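Side-chain contacts in putative Endoribonuclease L-PSP (Entamoeba histolytica, PDB 3M1X), which is of unproven function but belongs to the RutC family and may act as a deaminase: residues P31-A36 / Y40-I45; K68-Q73 / I105-V110; V96-L101 / G113-A118. All coordinates share one frame; numbering follows the deposited sequence. Where two conformers were deposited one is given.

Contact 1 (P31-A36 / Y40-I45); sequences PLAPEA and YSQAII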
ATOM      1  N   PRO A  31     -15.415  19.457  -2.016  1.00  7.62           N
ATOM      2  CA  PRO A  31     -15.126  20.606  -2.873  1.00  8.51           C
ATOM      3  C   PRO A  31     -13.910  21.331  -2.415  1.00  8.08           C
ATOM      4  O   PRO A  31     -13.464  22.305  -3.054  1.00  9.19           O
ATOM      5  CB  PRO A  31     -16.341  21.507  -2.672  1.00 11.51           C
ATOM      6  CG  PRO A  31     -16.796  21.215  -1.264  1.00 11.22           C
ATOM      7  CD  PRO A  31     -16.563  19.697  -1.124  1.00  9.54           C
ATOM      8  N   LEU A  32     -13.320  20.923  -1.298  1.00  7.02           N
ATOM      9  CA  LEU A  32     -12.172  21.582  -0.683  1.00  7.29           C
ATOM     10  C   LEU A  32     -10.843  20.924  -1.066  1.00  6.38           C
ATOM     11  O   LEU A  32      -9.806  21.556  -1.094  1.00  8.27           O
ATOM     12  CB  LEU A  32     -12.293  21.670   0.819  1.00  7.73           C
ATOM     13  CG  LEU A  32     -13.553  22.289   1.319  1.00  8.79           C
ATOM     14  CD1 LEU A  32     -13.586  22.262   2.876  1.00  9.76           C
ATOM     15  CD2 LEU A  32     -13.800  23.697   0.851  1.00 11.20           C
ATOM     16  N   ALA A  33     -10.872  19.618  -1.309  1.00  7.43           N
ATOM     17  CA  ALA A  33      -9.724  18.799  -1.687  1.00  7.01           C
ATOM     18  C   ALA A  33      -9.570  18.911  -3.181  1.00  6.93           C
ATOM     19  O   ALA A  33     -10.489  19.305  -3.896  1.00  8.71           O
ATOM     20  CB  ALA A  33      -9.904  17.378  -1.218  1.00  7.76           C
ATOM     21  N   PRO A  34      -8.434  18.510  -3.730  1.00  7.70           N
ATOM     22  CA  PRO A  34      -8.223  18.542  -5.169  1.00  8.89           C
ATOM     23  C   PRO A  34      -9.290  17.782  -5.892  1.00  8.71           C
ATOM     24  O   PRO A  34      -9.784  16.708  -5.468  1.00  8.85           O
ATOM     25  CB  PRO A  34      -6.814  17.897  -5.353  1.00  9.85           C
ATOM     26  CG  PRO A  34      -6.110  18.247  -4.099  1.00  9.73           C
ATOM     27  CD  PRO A  34      -7.180  18.089  -3.050  1.00  8.64           C
ATOM     28  N   GLU A  35      -9.687  18.269  -7.070  1.00 10.77           N
ATOM     29  CA  GLU A  35     -10.823  17.607  -7.756  0.50 11.44           C
ATOM     30  C   GLU A  35     -10.336  16.287  -8.316  1.00 10.43           C
ATOM     31  O   GLU A  35      -9.182  16.106  -8.672  1.00 16.19           O
ATOM     32  CB  GLU A  35     -11.500  18.392  -8.894  0.50 11.99           C
ATOM     33  CG  GLU A  35     -12.856  17.805  -9.414  0.50 14.84           C
ATOM     34  CD  GLU A  35     -13.762  18.705 -10.260  0.50 19.25           C
ATOM     35  OE1 GLU A  35     -13.367  19.797 -10.847  0.50 22.77           O
ATOM     36  OE2 GLU A  35     -14.951  18.227 -10.289  0.50 21.56           O
ATOM     37  N   ALA A  36     -11.245  15.369  -8.368  1.00 10.67           N
ATOM     38  CA  ALA A  36     -10.931  14.032  -8.910  1.00 12.24           C
ATOM     39  C   ALA A  36     -11.552  14.027 -10.246  1.00 15.72           C
ATOM     40  O   ALA A  36     -12.769  13.797 -10.368  1.00 20.99           O
ATOM     41  CB  ALA A  36     -11.456  12.903  -7.987  1.00 13.59           C
ATOM     42  N   TYR A  40     -10.308   8.117 -10.968  1.00  9.72           N
ATOM     43  CA  TYR A  40     -10.283   7.802  -9.541  1.00  8.17           C
ATOM     44  C   TYR A  40     -11.222   8.712  -8.805  1.00  7.33           C
ATOM     45  O   TYR A  40     -11.675   9.744  -9.293  1.00  8.58           O
ATOM     46  CB  TYR A  40      -8.854   7.928  -9.001  1.00  9.33           C
ATOM     47  CG  TYR A  40      -8.272   9.309  -9.195  1.00 10.89           C
ATOM     48  CD1 TYR A  40      -8.464  10.293  -8.232  1.00 14.04           C
ATOM     49  CD2 TYR A  40      -7.620   9.698 -10.341  1.00 15.75           C
ATOM     50  CE1 TYR A  40      -8.028  11.594  -8.437  1.00 15.15           C
ATOM     51  CE2 TYR A  40      -7.245  11.017 -10.565  1.00 17.07           C
ATOM     52  CZ  TYR A  40      -7.493  11.908  -9.582  1.00 18.16           C
ATOM     53  OH  TYR A  40      -7.105  13.224  -9.740  1.00 23.84           O
ATOM     54  N   SER A  41     -11.544   8.319  -7.572  1.00  5.85           N
ATOM     55  CA  SER A  41     -12.255   9.106  -6.612  1.00  5.74           C
ATOM     56  C   SER A  41     -11.371   9.546  -5.482  1.00  5.96           C
ATOM     57  O   SER A  41     -10.411   8.838  -5.178  1.00  7.12           O
ATOM     58  CB  SER A  41     -13.421   8.303  -6.045  1.00  6.69           C
ATOM     59  OG  SER A  41     -14.323   7.901  -7.014  1.00  6.84           O
ATOM     60  N   GLN A  42     -11.669  10.657  -4.839  1.00  5.79           N
ATOM     61  CA  GLN A  42     -10.875  11.077  -3.673  1.00  5.50           C
ATOM     62  C   GLN A  42     -10.811  10.001  -2.628  1.00  5.16           C
ATOM     63  O   GLN A  42      -9.777   9.784  -1.994  1.00  5.84           O
ATOM     64  CB  GLN A  42     -11.460  12.325  -3.046  1.00  5.69           C
ATOM     65  CG  GLN A  42     -11.385  13.564  -3.933  1.00  6.88           C
ATOM     66  CD  GLN A  42     -12.100  14.747  -3.267  1.00  6.87           C
ATOM     67  OE1 GLN A  42     -12.691  14.576  -2.215  1.00  7.84           O
ATOM     68  NE2 GLN A  42     -12.100  15.905  -3.904  1.00  8.38           N
ATOM     69  N   ALA A  43     -11.931   9.365  -2.369  1.00  4.95           N
ATOM     70  CA  ALA A  43     -12.044   8.242  -1.436  1.00  4.95           C
ATOM     71  C   ALA A  43     -13.285   7.451  -1.742  1.00  4.73           C
ATOM     72  O   ALA A  43     -14.199   7.961  -2.424  1.00  5.58           O
ATOM     73  CB  ALA A  43     -12.061   8.742   0.045  1.00  5.65           C
ATOM     74  N   ILE A  44     -13.322   6.219  -1.272  1.00  4.75           N
ATOM     75  CA  ILE A  44     -14.455   5.352  -1.356  1.00  4.88           C
ATOM     76  C   ILE A  44     -14.781   4.873   0.037  1.00  5.28           C
ATOM     77  O   ILE A  44     -13.896   4.423   0.767  1.00  5.86           O
ATOM     78  CB  ILE A  44     -14.208   4.140  -2.261  1.00  5.41           C
ATOM     79  CG1 ILE A  44     -13.963   4.579  -3.716  1.00  6.12           C
ATOM     80  CG2 ILE A  44     -15.323   3.083  -2.166  1.00  7.08           C
ATOM     81  CD1 ILE A  44     -15.226   5.109  -4.443  1.00  7.82           C
ATOM     82  N   ILE A  45     -16.057   4.954   0.426  1.00  5.94           N
ATOM     83  CA  ILE A  45     -16.570   4.364   1.667  1.00  6.23           C
ATOM     84  C   ILE A  45     -17.099   2.973   1.346  1.00  6.25           C
ATOM     85  O   ILE A  45     -17.898   2.806   0.432  1.00  6.99           O
ATOM     86  CB  ILE A  45     -17.695   5.213   2.294  1.00  6.86           C
ATOM     87  CG1 ILE A  45     -17.282   6.666   2.482  1.00  8.14           C
ATOM     88  CG2 ILE A  45     -18.187   4.608   3.601  1.00 10.14           C
ATOM     89  CD1 ILE A  45     -18.450   7.573   2.809  1.00 10.81           C
TER
HETATM   90  O   HOH W   1      -7.503  14.001  -6.477  1.00 34.01           O
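Gln42 supplies the polar part of this contact, reaching from the foot of strand 43-46 to the backbone of 31-36. Its NE2 donates to Pro34 O at 2.9 Å, and the N-H...O angle of 139° shows a bent bond. The donor stands above the carbonyl plane, 43° out of it. A chain extended beyond CG carries the amide that far, passing Ala36 CB, which lies 4.1 Å from Gln42 CG. The other end of the amide, OE1, takes the N-H of Ser30.

Van der Waals packing comes from two alanine methyls. Ala33 CB lies over one face of the Gln42 amide, 3.8 Å from Gln42 NE2. Ala36 CB approaches the Tyr40 ring obliquely, 3.7 Å from Tyr40 CE1, and also rests 3.4 Å from Tyr40 O. Tyr40 CG sits between its own N and carbonyl carbon (chi1 59°), which turns the ring back toward Ala36.

Water contributes little: one molecule links Glu35 O and Tyr40 OH through weak bonds. Tyr40 also packs on Arg126 of the second subunit, and its side chain is about 3 Å from a citrate, probably from the crystallisation liquor, which may mark an interface pocket. The chemistry implies a loop held by an amide engaged at both ends.

Contact 2 (K68-Q73 / I105-V110); sequences KTIEEQ and IKDFGV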
ATOM      1  N   LYS A  68       6.571  24.924  -4.080  1.00 14.78           N
ATOM      2  CA  LYS A  68       7.637  24.077  -4.556  1.00 14.35           C
ATOM      3  C   LYS A  68       8.371  23.334  -3.525  1.00 13.57           C
ATOM      4  O   LYS A  68       9.077  22.392  -3.902  1.00 16.26           O
ATOM      5  CB  LYS A  68       8.676  24.921  -5.326  1.00 18.73           C
ATOM      6  N   THR A  69       8.207  23.651  -2.239  1.00 13.96           N
ATOM      7  CA  THR A  69       8.972  23.042  -1.237  1.00 13.06           C
ATOM      8  C   THR A  69       8.251  21.859  -0.601  1.00 13.45           C
ATOM      9  O   THR A  69       7.021  21.726  -0.588  1.00 11.68           O
ATOM     10  CB  THR A  69       9.342  24.048  -0.130  1.00 14.02           C
ATOM     11  OG1 THR A  69       8.194  24.383   0.622  1.00 15.74           O
ATOM     12  CG2 THR A  69      10.115  25.252  -0.669  1.00 15.99           C
ATOM     13  N   ILE A  70       9.072  21.031   0.041  1.00 12.04           N
ATOM     14  CA  ILE A  70       8.536  19.896   0.796  1.00 11.60           C
ATOM     15  C   ILE A  70       7.620  20.353   1.906  1.00 10.51           C
ATOM     16  O   ILE A  70       6.597  19.730   2.203  1.00 10.70           O
ATOM     17  CB  ILE A  70       9.696  18.951   1.361  1.00 12.13           C
ATOM     18  CG1 ILE A  70       9.050  17.748   2.054  1.00 11.40           C
ATOM     19  CG2 ILE A  70      10.701  19.630   2.231  1.00 14.31           C
ATOM     20  CD1 ILE A  70       8.272  16.767   1.158  1.00 12.58           C
ATOM     21  N   GLU A  71       7.967  21.464   2.556  1.00 11.19           N
ATOM     22  CA  GLU A  71       7.170  21.938   3.679  1.00 11.60           C
ATOM     23  C   GLU A  71       5.772  22.327   3.160  1.00 11.38           C
ATOM     24  O   GLU A  71       4.730  21.990   3.735  1.00 11.24           O
ATOM     25  CB  GLU A  71       7.815  23.085   4.354  1.00 12.58           C
ATOM     26  CG  GLU A  71       9.060  22.849   5.139  1.00 13.37           C
ATOM     27  CD  GLU A  71      10.361  22.780   4.278  1.00 14.06           C
ATOM     28  OE1 GLU A  71      10.316  22.977   3.067  1.00 15.36           O
ATOM     29  OE2 GLU A  71      11.419  22.621   4.938  1.00 16.41           O
ATOM     30  N   GLU A  72       5.740  23.123   2.077  1.00 11.18           N
ATOM     31  CA  GLU A  72       4.506  23.587   1.511  1.00 11.99           C
ATOM     32  C   GLU A  72       3.618  22.470   0.996  1.00 10.14           C
ATOM     33  O   GLU A  72       2.399  22.441   1.292  1.00 10.03           O
ATOM     34  CB  GLU A  72       4.796  24.586   0.392  1.00 11.45           C
ATOM     35  CG  GLU A  72       5.309  25.944   0.889  1.00 15.82           C
ATOM     36  CD  GLU A  72       6.102  26.675  -0.149  1.00 19.99           C
ATOM     37  OE1 GLU A  72       6.254  27.824   0.134  1.00 37.39           O
ATOM     38  OE2 GLU A  72       6.666  26.196  -1.121  1.00 18.89           O
ATOM     39  N   GLN A  73       4.211  21.536   0.285  1.00 10.10           N
ATOM     40  CA  GLN A  73       3.430  20.446  -0.207  1.00  9.50           C
ATOM     41  C   GLN A  73       2.987  19.504   0.889  1.00  8.75           C
ATOM     42  O   GLN A  73       1.865  18.993   0.811  1.00  8.44           O
ATOM     43  CB  GLN A  73       4.158  19.658  -1.301  1.00  9.98           C
ATOM     44  CG  GLN A  73       4.346  20.469  -2.571  1.00 10.41           C
ATOM     45  CD  GLN A  73       4.947  19.709  -3.730  1.00 10.22           C
ATOM     46  OE1 GLN A  73       4.926  18.475  -3.750  1.00 10.52           O
ATOM     47  NE2 GLN A  73       5.509  20.457  -4.687  1.00 11.35           N
ATOM     48  N   ILE A 105      14.189  10.686  -0.046  1.00 11.75           N
ATOM     49  CA  ILE A 105      14.293  10.193   1.307  1.00 11.51           C
ATOM     50  C   ILE A 105      14.821  11.249   2.282  1.00 11.78           C
ATOM     51  O   ILE A 105      14.560  11.159   3.517  1.00 14.02           O
ATOM     52  CB  ILE A 105      15.049   8.868   1.416  1.00 13.36           C
ATOM     53  CG1 ILE A 105      14.671   8.102   2.691  1.00 15.24           C
ATOM     54  CG2 ILE A 105      16.553   9.111   1.290  1.00 15.72           C
ATOM     55  CD1 ILE A 105      13.231   7.573   2.843  1.00 15.62           C
ATOM     56  N   LYS A 106      15.613  12.221   1.787  1.00 12.88           N
ATOM     57  CA  LYS A 106      16.146  13.187   2.726  0.50 13.09           C
ATOM     58  C   LYS A 106      15.044  14.061   3.297  1.00 13.37           C
ATOM     59  O   LYS A 106      15.281  14.714   4.323  1.00 14.60           O
ATOM     60  CB  LYS A 106      17.298  13.946   2.134  0.50 14.69           C
ATOM     61  CG  LYS A 106      18.402  13.045   1.529  0.50 17.88           C
ATOM     62  CD  LYS A 106      19.227  12.117   2.515  0.50 14.69           C
ATOM     63  CE  LYS A 106      20.668  11.707   1.888  0.50 14.54           C
ATOM     64  NZ  LYS A 106      21.584  11.113   2.916  0.50 17.09           N
ATOM     65  N   ASP A 107      13.867  14.084   2.673  1.00 12.38           N
ATOM     66  CA  ASP A 107      12.745  14.864   3.143  1.00 12.03           C
ATOM     67  C   ASP A 107      12.005  14.179   4.299  1.00 10.83           C
ATOM     68  O   ASP A 107      11.037  14.755   4.792  1.00 13.05           O
ATOM     69  CB  ASP A 107      11.829  15.180   1.987  1.00 11.93           C
ATOM     70  CG  ASP A 107      12.348  16.239   1.068  1.00 11.65           C
ATOM     71  OD1 ASP A 107      13.155  17.086   1.560  1.00 16.10           O
ATOM     72  OD2 ASP A 107      11.934  16.308  -0.106  1.00 12.61           O
ATOM     73  N   PHE A 108      12.425  13.006   4.724  1.00 11.74           N
ATOM     74  CA  PHE A 108      11.681  12.257   5.747  1.00 12.18           C
ATOM     75  C   PHE A 108      11.507  13.062   7.033  1.00 12.10           C
ATOM     76  O   PHE A 108      10.406  13.100   7.597  1.00 11.90           O
ATOM     77  CB  PHE A 108      12.387  10.901   5.974  1.00 13.23           C
ATOM     78  CG  PHE A 108      11.746   9.975   7.004  1.00 15.77           C
ATOM     79  CD1 PHE A 108      10.529   9.362   6.752  1.00 19.29           C
ATOM     80  CD2 PHE A 108      12.336   9.746   8.234  1.00 20.50           C
ATOM     81  CE1 PHE A 108       9.946   8.468   7.691  1.00 18.15           C
ATOM     82  CE2 PHE A 108      11.777   8.881   9.157  1.00 21.81           C
ATOM     83  CZ  PHE A 108      10.601   8.216   8.850  1.00 19.47           C
ATOM     84  N   GLY A 109      12.547  13.658   7.569  1.00 12.06           N
ATOM     85  CA  GLY A 109      12.437  14.338   8.853  1.00 13.52           C
ATOM     86  C   GLY A 109      11.479  15.492   8.812  1.00 11.93           C
ATOM     87  O   GLY A 109      10.643  15.617   9.720  1.00 11.83           O
ATOM     88  N   VAL A 110      11.579  16.357   7.824  1.00 10.55           N
ATOM     89  CA  VAL A 110      10.715  17.505   7.689  1.00 10.94           C
ATOM     90  C   VAL A 110       9.278  17.023   7.515  1.00  9.27           C
ATOM     91  O   VAL A 110       8.341  17.540   8.101  1.00  9.98           O
ATOM     92  CB  VAL A 110      11.219  18.477   6.664  1.00 10.37           C
ATOM     93  CG1 VAL A 110      10.167  19.508   6.344  1.00 13.13           C
ATOM     94  CG2 VAL A 110      12.478  19.209   7.262  1.00 12.85           C
TER
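The carboxylate of Asp107 presents one face to Ile70, whose CB and CG1 stand almost straight above Asp107 CG. Ile70 CB and Ile70 CG1 are each 3.8 Å from Asp107 CG, so the branched chain covers the flat group like a lid. Toward the rim of the same face, Ile70 CG2 comes to 3.6 Å from Asp107 OD1. No atom of 68-73 meets the carboxylate edge-on, and the two side chains run antiparallel alongside one another. With CG1 anti to the backbone N (chi1 -176°), Ile70 lays both branches along the acid.

The second flat group, the Glu71 carboxylate, meets Val110 obliquely from above one face: Val110 CG1 is 3.6 Å from Glu71 OE2. A bend at chi2 (81°) folds the glutamate so that its CG, too, touches this methyl, at 3.7 Å from Val110 CG1. Ile70 CG2 and Val110 CG1, 4.1 Å apart, join the two pairs. The acids keep their distance, with Glu71 OE1 and Asp107 OD1 6.7 Å apart, so any repulsion between them is probably modest.

Behind Ile70, Val140 of strand 140-146 closes the packing. Thr69 and Glu72 form a capping box: Glu72 N donates to Thr69 OG1, and Thr69 N donates back to Glu72 OE2. The first turn of helix 70-87 thus packs beside the start of helix 108-119, neighbouring helices of the alpha/beta layer architecture of this family.

Contact 3 (V96-L101 / G113-A118); sequences VKTTCL and GIYAEA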
ATOM      1  N   VAL A  96      -6.649   4.795  10.579  1.00  4.83           N
ATOM      2  CA  VAL A  96      -6.003   3.577  11.157  0.50  4.65           C
ATOM      3  C   VAL A  96      -4.647   3.364  10.584  1.00  5.37           C
ATOM      4  O   VAL A  96      -3.777   2.830  11.325  1.00  6.54           O
ATOM      5  CB  VAL A  96      -6.845   2.263  11.013  0.50  4.40           C
ATOM      6  CG1 VAL A  96      -8.160   2.481  11.697  0.50  4.59           C
ATOM      7  CG2 VAL A  96      -7.011   1.754   9.553  0.50  4.82           C
ATOM      8  N   LYS A  97      -4.379   3.731   9.348  1.00  4.79           N
ATOM      9  CA  LYS A  97      -3.135   3.403   8.673  1.00  5.30           C
ATOM     10  C   LYS A  97      -2.910   4.430   7.602  1.00  5.02           C
ATOM     11  O   LYS A  97      -3.825   4.767   6.859  1.00  5.71           O
ATOM     12  CB  LYS A  97      -3.271   1.979   8.041  1.00  7.44           C
ATOM     13  CG  LYS A  97      -2.237   1.535   7.048  1.00  7.77           C
ATOM     14  CD  LYS A  97      -0.895   1.341   7.684  1.00  9.30           C
ATOM     15  CE  LYS A  97       0.169   0.657   6.723  1.00  7.89           C
ATOM     16  NZ  LYS A  97       0.266   1.426   5.471  1.00  8.20           N
ATOM     17  N   THR A  98      -1.667   4.881   7.431  1.00  4.82           N
ATOM     18  CA  THR A  98      -1.238   5.702   6.315  1.00  4.81           C
ATOM     19  C   THR A  98      -0.066   5.064   5.590  1.00  4.92           C
ATOM     20  O   THR A  98       0.629   4.225   6.148  1.00  5.26           O
ATOM     21  CB  THR A  98      -0.827   7.102   6.785  1.00  5.87           C
ATOM     22  OG1 THR A  98       0.391   6.980   7.495  1.00  6.79           O
ATOM     23  CG2 THR A  98      -1.874   7.795   7.620  1.00  6.08           C
ATOM     24  N   THR A  99       0.115   5.494   4.365  1.00  5.04           N
ATOM     25  CA  THR A  99       1.296   5.196   3.619  1.00  5.75           C
ATOM     26  C   THR A  99       1.805   6.530   3.090  1.00  5.43           C
ATOM     27  O   THR A  99       1.051   7.283   2.442  1.00  6.28           O
ATOM     28  CB  THR A  99       1.080   4.198   2.482  1.00  6.44           C
ATOM     29  OG1 THR A  99       0.482   3.026   3.041  1.00  7.09           O
ATOM     30  CG2 THR A  99       2.411   3.818   1.820  1.00  7.74           C
ATOM     31  N   CYS A 100       3.073   6.821   3.347  1.00  6.09           N
ATOM     32  CA  CYS A 100       3.705   8.121   3.091  1.00  6.87           C
ATOM     33  C   CYS A 100       4.830   7.951   2.091  1.00  6.75           C
ATOM     34  O   CYS A 100       5.806   7.263   2.384  1.00  7.78           O
ATOM     35  CB  CYS A 100       4.220   8.705   4.400  1.00  7.61           C
ATOM     36  SG  CYS A 100       2.950   8.953   5.655  1.00  7.48           S
ATOM     37  N   LEU A 101       4.624   8.535   0.905  1.00  7.26           N
ATOM     38  CA  LEU A 101       5.536   8.401  -0.223  1.00  7.40           C
ATOM     39  C   LEU A 101       6.264   9.676  -0.433  1.00  7.23           C
ATOM     40  O   LEU A 101       5.637  10.759  -0.529  1.00  8.57           O
ATOM     41  CB  LEU A 101       4.766   8.032  -1.480  1.00  8.23           C
ATOM     42  CG  LEU A 101       3.960   6.734  -1.472  1.00  8.17           C
ATOM     43  CD1 LEU A 101       2.606   6.861  -0.814  1.00  8.97           C
ATOM     44  CD2 LEU A 101       3.803   6.245  -2.945  1.00 10.23           C
ATOM     45  N   GLY A 113       7.695  15.764  10.746  1.00 10.71           N
ATOM     46  CA  GLY A 113       7.226  16.768  11.624  1.00 10.74           C
ATOM     47  C   GLY A 113       5.879  17.376  11.283  1.00  9.14           C
ATOM     48  O   GLY A 113       5.037  17.659  12.115  1.00  9.20           O
ATOM     49  N   ILE A 114       5.703  17.593   9.990  1.00  9.24           N
ATOM     50  CA  ILE A 114       4.465  18.186   9.495  1.00  8.61           C
ATOM     51  C   ILE A 114       3.261  17.184   9.645  1.00  7.46           C
ATOM     52  O   ILE A 114       2.171  17.520  10.063  1.00  7.71           O
ATOM     53  CB  ILE A 114       4.619  18.676   8.060  1.00  8.68           C
ATOM     54  CG1 ILE A 114       5.584  19.912   8.069  1.00  9.27           C
ATOM     55  CG2 ILE A 114       3.287  19.012   7.386  1.00  9.34           C
ATOM     56  CD1 ILE A 114       6.153  20.259   6.672  1.00 11.81           C
ATOM     57  N   TYR A 115       3.545  15.916   9.342  1.00  7.91           N
ATOM     58  CA  TYR A 115       2.608  14.823   9.546  1.00  6.91           C
ATOM     59  C   TYR A 115       2.190  14.723  10.977  1.00  7.93           C
ATOM     60  O   TYR A 115       0.964  14.635  11.323  1.00  7.56           O
ATOM     61  CB  TYR A 115       3.309  13.560   9.053  1.00  8.25           C
ATOM     62  CG  TYR A 115       2.541  12.270   9.243  1.00  6.85           C
ATOM     63  CD1 TYR A 115       1.778  11.737   8.247  1.00  6.95           C
ATOM     64  CD2 TYR A 115       2.650  11.583  10.421  1.00  7.11           C
ATOM     65  CE1 TYR A 115       1.120  10.528   8.414  1.00  6.49           C
ATOM     66  CE2 TYR A 115       1.950  10.399  10.618  1.00  6.56           C
ATOM     67  CZ  TYR A 115       1.230   9.850   9.584  1.00  6.19           C
ATOM     68  OH  TYR A 115       0.539   8.671   9.690  1.00  6.71           O
ATOM     69  N   ALA A 116       3.153  14.763  11.903  1.00  7.84           N
ATOM     70  CA  ALA A 116       2.883  14.648  13.286  1.00  9.84           C
ATOM     71  C   ALA A 116       2.020  15.803  13.806  1.00  9.79           C
ATOM     72  O   ALA A 116       1.097  15.614  14.582  1.00 10.55           O
ATOM     73  CB  ALA A 116       4.199  14.513  14.111  1.00 11.99           C
ATOM     74  N   GLU A 117       2.304  17.035  13.357  1.00  9.76           N
ATOM     75  CA  GLU A 117       1.515  18.232  13.711  0.50 10.89           C
ATOM     76  C   GLU A 117       0.125  18.001  13.300  1.00  9.22           C
ATOM     77  O   GLU A 117      -0.814  18.319  14.003  1.00 10.44           O
ATOM     78  CB  GLU A 117       1.979  19.540  13.046  0.50 11.84           C
ATOM     79  CG  GLU A 117       1.246  20.875  13.507  0.50 15.21           C
ATOM     80  CD  GLU A 117       0.015  21.282  12.648  0.50 17.00           C
ATOM     81  OE1 GLU A 117      -0.326  20.680  11.641  0.50 23.58           O
ATOM     82  OE2 GLU A 117      -0.753  22.182  13.005  0.50 22.58           O
ATOM     83  N   ALA A 118      -0.071  17.489  12.061  1.00  8.34           N
ATOM     84  CA  ALA A 118      -1.389  17.309  11.499  1.00  8.33           C
ATOM     85  C   ALA A 118      -2.250  16.334  12.312  1.00  7.62           C
ATOM     86  O   ALA A 118      -3.425  16.520  12.509  1.00  8.42           O
ATOM     87  CB  ALA A 118      -1.347  16.907  10.060  1.00  8.79           C
TER
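Tyr115 points from its helix straight at strand 95-102, and Thr98 meets it coming from the opposite direction. The hydroxyls join: Thr98 OG1 donates to Tyr115 OH at 2.8 Å. The threonine straddles the phenol oxygen, its OG1 and CG2 lying on opposite sides of the ring plane. Thr98 CG2 is only 3.3 Å from Tyr115 OH, so the bond is accompanied by close methyl packing. Placing OG1 between the backbone N and the carbonyl carbon (chi1 71°) is what aims it at the phenol.

Cys100, two residues along and on the same side of the strand, approaches the ring itself. Its SG lies 4.5 Å from the Tyr115 ring centroid and 44° off the normal, an oblique sulfur-aromatic contact. The nearest carbon is Tyr115 CE1, 3.7 Å from Cys100 SG. SG and Thr98 OG1 are on the same side of the ring plane, the sulfur well above it and the oxygen much closer to it.

These residues belong to the beta-alpha-beta unit of strand 95-102, helix 108-119 and strand 125-130, in which the two strands run parallel. The alternation of Thr98 and Cys100 turns both side chains toward the helix. At the start of the strand, Val96 and Lys97 both face Ile145, a classic beta bulge.

With CG anti to the backbone N (chi1 177°), the Tyr115 ring is directed from the helix toward the strand. Arg126 makes a cation-pi contact with the ring, and Ala39 of the third subunit packs against Tyr115. Lys97, whose CB points away from the helix, forms a salt bridge with Glu143 of the third subunit.

Overall arrangement
From the N terminus, contact 1 comes first, closing a short loop: only three residues separate 31-36 from 40-45, and the turn leads into strand 43-46. It is complete before contact 2 opens at 68-73. Contacts 2 and 3 then cross, their segments alternating as 68-73, 96-101, 105-110 and 113-118. Contact 2 ties helix 70-87 to helix 108-119, while contact 3 ties the latter helix to strand 95-102. Their centres are 12 Å apart, and they touch where Ile114 CD1 packs 3.6 Å from Glu71 CA. Contact 1 lies across the chain's centre from both, its centre 23 Å from that of contact 2, yet shares its sheet with contact 3.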